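Local coordinates for protein pectinesterase 1 (Solanum lycopersicum, PDB 1XG2) that hydrolyses the methyl esters of cell-wall pectin, releasing methanol, and is the catalytic domain of a longer protein, at residues K107-A112 and Y130-Y135. Residues are numbered along the deposited sequence; the frame is centred on the assembly and turned at random.
Sequences KDQAVA and YQDTLY
The side-chain amides of Gln109 and Gln131 lie in an offset stack, the Gln109 amide over one face of the Gln131 amide with the planes 22° apart and Gln131 NE2 4.1 Å from Gln109 CD. Gln131 gets there extended, CG anti to its backbone N, whereas Gln109 bends at chi2 to bring its amide alongside. The carboxylate of Asp132 stands steeply to the Gln109 amide (75°), and its OD2 comes to 3.1 Å from Gln109 CG, so the methylene chain rather than the amide meets the acid. On the same face of the Gln131 amide, OE1 rests 3.4 Å from Asp108 CA, and water 2 donates to both Gln131 OE1 and Asp108 OD1, tying amide to carboxylate. An alanine at Gln131 would remove the amide, and with it the stack and water bridge, and would probably leave Gln109 less firmly placed and weaken transition-state stabilisation.

Beneath the side chains, two neighbouring coils of the right-handed parallel beta-helix meet through their backbones. Ala110 N donates to Gln131 O in a nearly straight bond (168°) from above the carbonyl plane, while Ala112 N reaches a lone pair of Thr133 O at 2.8 Å. Between them a CA-H...O contact joins Val111 CA to Asp132 O. Val111 CG1 lies 3.9 Å from Tyr135 CB; the Tyr135 ring stacks on Phe156, and its side chain also packs against Thr114 of the inhibitor chain.

The case exemplifies how beta-helix coils, joined by backbone bonds, set active-site side chains from separate loops side by side: Gln109, which probably binds the substrate, Gln131, the likely transition-state stabiliser, and Asp132, the predicted proton donor. Asp132 also lies beside Asp153, the predicted nucleophile; crowding of two acids would probably raise the pKa of one, consistent with Asp132 carrying the proton it is thought to donate.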
loop_
_atom_site.group_PDB
_atom_site.type_symbol
_atom_site.label_atom_id
_atom_site.label_comp_id
_atom_site.label_asym_id
_atom_site.label_seq_id
_atom_site.Cartn_x
_atom_site.Cartn_y
_atom_site.Cartn_z
ATOM N N LYS A 107 15.217 14.465 7.135
ATOM C CA LYS A 107 13.801 14.868 7.225
ATOM C C LYS A 107 12.841 13.725 7.577
ATOM O O LYS A 107 11.616 13.905 7.563
ATOM C CB LYS A 107 13.377 15.536 5.921
ATOM C CG LYS A 107 14.130 16.853 5.620
ATOM C CD LYS A 107 13.833 17.950 6.650
ATOM C CE LYS A 107 14.261 19.330 6.143
ATOM N NZ LYS A 107 14.010 20.362 7.145
ATOM N N ASP A 108 13.400 12.552 7.876
ATOM C CA ASP A 108 12.633 11.357 8.236
ATOM C C ASP A 108 11.655 10.976 7.106
ATOM O O ASP A 108 12.015 11.077 5.927
ATOM C CB ASP A 108 11.940 11.536 9.599
ATOM C CG ASP A 108 12.935 11.755 10.731
ATOM O OD1 ASP A 108 14.110 11.380 10.579
ATOM O OD2 ASP A 108 12.617 12.300 11.799
ATOM N N GLN A 109 10.442 10.538 7.439
ATOM C CA GLN A 109 9.508 10.048 6.410
ATOM C C GLN A 109 9.222 11.099 5.341
ATOM O O GLN A 109 8.724 12.202 5.631
ATOM C CB GLN A 109 8.185 9.580 7.019
ATOM C CG GLN A 109 8.333 8.459 8.036
ATOM C CD GLN A 109 8.238 8.929 9.485
ATOM O OE1 GLN A 109 8.730 10.014 9.827
ATOM N NE2 GLN A 109 7.612 8.139 10.323
ATOM N N ALA A 110 9.522 10.743 4.092
ATOM C CA ALA A 110 9.315 11.638 2.972
ATOM C C ALA A 110 9.100 10.788 1.700
ATOM O O ALA A 110 10.052 10.327 1.089
ATOM C CB ALA A 110 10.512 12.559 2.827
ATOM N N VAL A 111 7.834 10.596 1.350
ATOM C CA VAL A 111 7.396 9.646 0.330
ATOM C C VAL A 111 7.579 10.227 -1.065
ATOM O O VAL A 111 7.238 11.393 -1.312
ATOM C CB VAL A 111 5.903 9.274 0.546
ATOM C CG1 VAL A 111 5.373 8.352 -0.610
ATOM C CG2 VAL A 111 5.699 8.626 1.897
ATOM N N ALA A 112 8.130 9.421 -1.975
ATOM C CA ALA A 112 8.133 9.770 -3.388
ATOM C C ALA A 112 6.774 9.451 -4.010
ATOM O O ALA A 112 6.034 10.355 -4.417
ATOM C CB ALA A 112 9.255 9.061 -4.121
ATOM N N TYR A 130 14.577 8.436 0.389
ATOM C CA TYR A 130 15.345 7.820 1.467
ATOM C C TYR A 130 14.412 7.019 2.367
ATOM O O TYR A 130 14.141 5.858 2.062
ATOM C CB TYR A 130 16.146 8.882 2.239
ATOM C CG TYR A 130 17.333 9.375 1.462
ATOM C CD1 TYR A 130 17.169 10.298 0.438
ATOM C CD2 TYR A 130 18.607 8.873 1.699
ATOM C CE1 TYR A 130 18.241 10.746 -0.290
ATOM C CE2 TYR A 130 19.682 9.308 0.957
ATOM C CZ TYR A 130 19.491 10.240 -0.032
ATOM O OH TYR A 130 20.550 10.687 -0.770
ATOM N N GLN A 131 13.915 7.613 3.453
ATOM C CA GLN A 131 13.006 6.902 4.342
ATOM C C GLN A 131 11.593 6.945 3.754
ATOM O O GLN A 131 11.115 8.012 3.400
ATOM C CB GLN A 131 13.035 7.498 5.766
ATOM C CG GLN A 131 11.984 6.905 6.724
ATOM C CD GLN A 131 12.270 7.192 8.189
ATOM O OE1 GLN A 131 13.140 8.014 8.515
ATOM N NE2 GLN A 131 11.539 6.525 9.078
ATOM N N ASP A 132 10.954 5.778 3.629
ATOM C CA ASP A 132 9.561 5.661 3.171
ATOM C C ASP A 132 9.375 6.059 1.693
ATOM O O ASP A 132 8.370 6.655 1.326
ATOM C CB ASP A 132 8.605 6.500 4.022
ATOM C CG ASP A 132 8.319 5.898 5.372
ATOM O OD1 ASP A 132 9.072 5.012 5.818
ATOM O OD2 ASP A 132 7.337 6.273 6.073
ATOM N N THR A 133 10.333 5.723 0.849
ATOM C CA THR A 133 10.258 6.067 -0.574
ATOM C C THR A 133 8.923 5.740 -1.242
ATOM O O THR A 133 8.344 6.591 -1.904
ATOM C CB THR A 133 11.360 5.303 -1.323
ATOM O OG1 THR A 133 12.643 5.775 -0.906
ATOM C CG2 THR A 133 11.300 5.594 -2.810
ATOM N N LEU A 134 8.463 4.495 -1.062
ATOM C CA LEU A 134 7.314 3.962 -1.789
ATOM C C LEU A 134 6.254 3.470 -0.823
ATOM O O LEU A 134 6.420 2.444 -0.155
ATOM C CB LEU A 134 7.743 2.825 -2.729
ATOM C CG LEU A 134 6.612 2.102 -3.466
ATOM C CD1 LEU A 134 5.850 3.096 -4.332
ATOM C CD2 LEU A 134 7.138 0.951 -4.304
ATOM N N TYR A 135 5.166 4.227 -0.757
ATOM C CA TYR A 135 4.009 3.912 0.064
ATOM C C TYR A 135 2.997 3.153 -0.785
ATOM O O TYR A 135 2.096 3.753 -1.385
ATOM C CB TYR A 135 3.389 5.225 0.586
ATOM C CG TYR A 135 2.538 5.143 1.836
ATOM C CD1 TYR A 135 2.095 3.937 2.355
ATOM C CD2 TYR A 135 2.207 6.313 2.521
ATOM C CE1 TYR A 135 1.326 3.891 3.516
ATOM C CE2 TYR A 135 1.453 6.284 3.667
ATOM C CZ TYR A 135 1.010 5.085 4.168
ATOM O OH TYR A 135 0.257 5.102 5.319
HETATM O O HOH W 1 13.858 10.725 4.155
HETATM O O HOH W 2 14.155 8.425 10.972
HETATM O O HOH W 3 12.691 10.185 1.755
#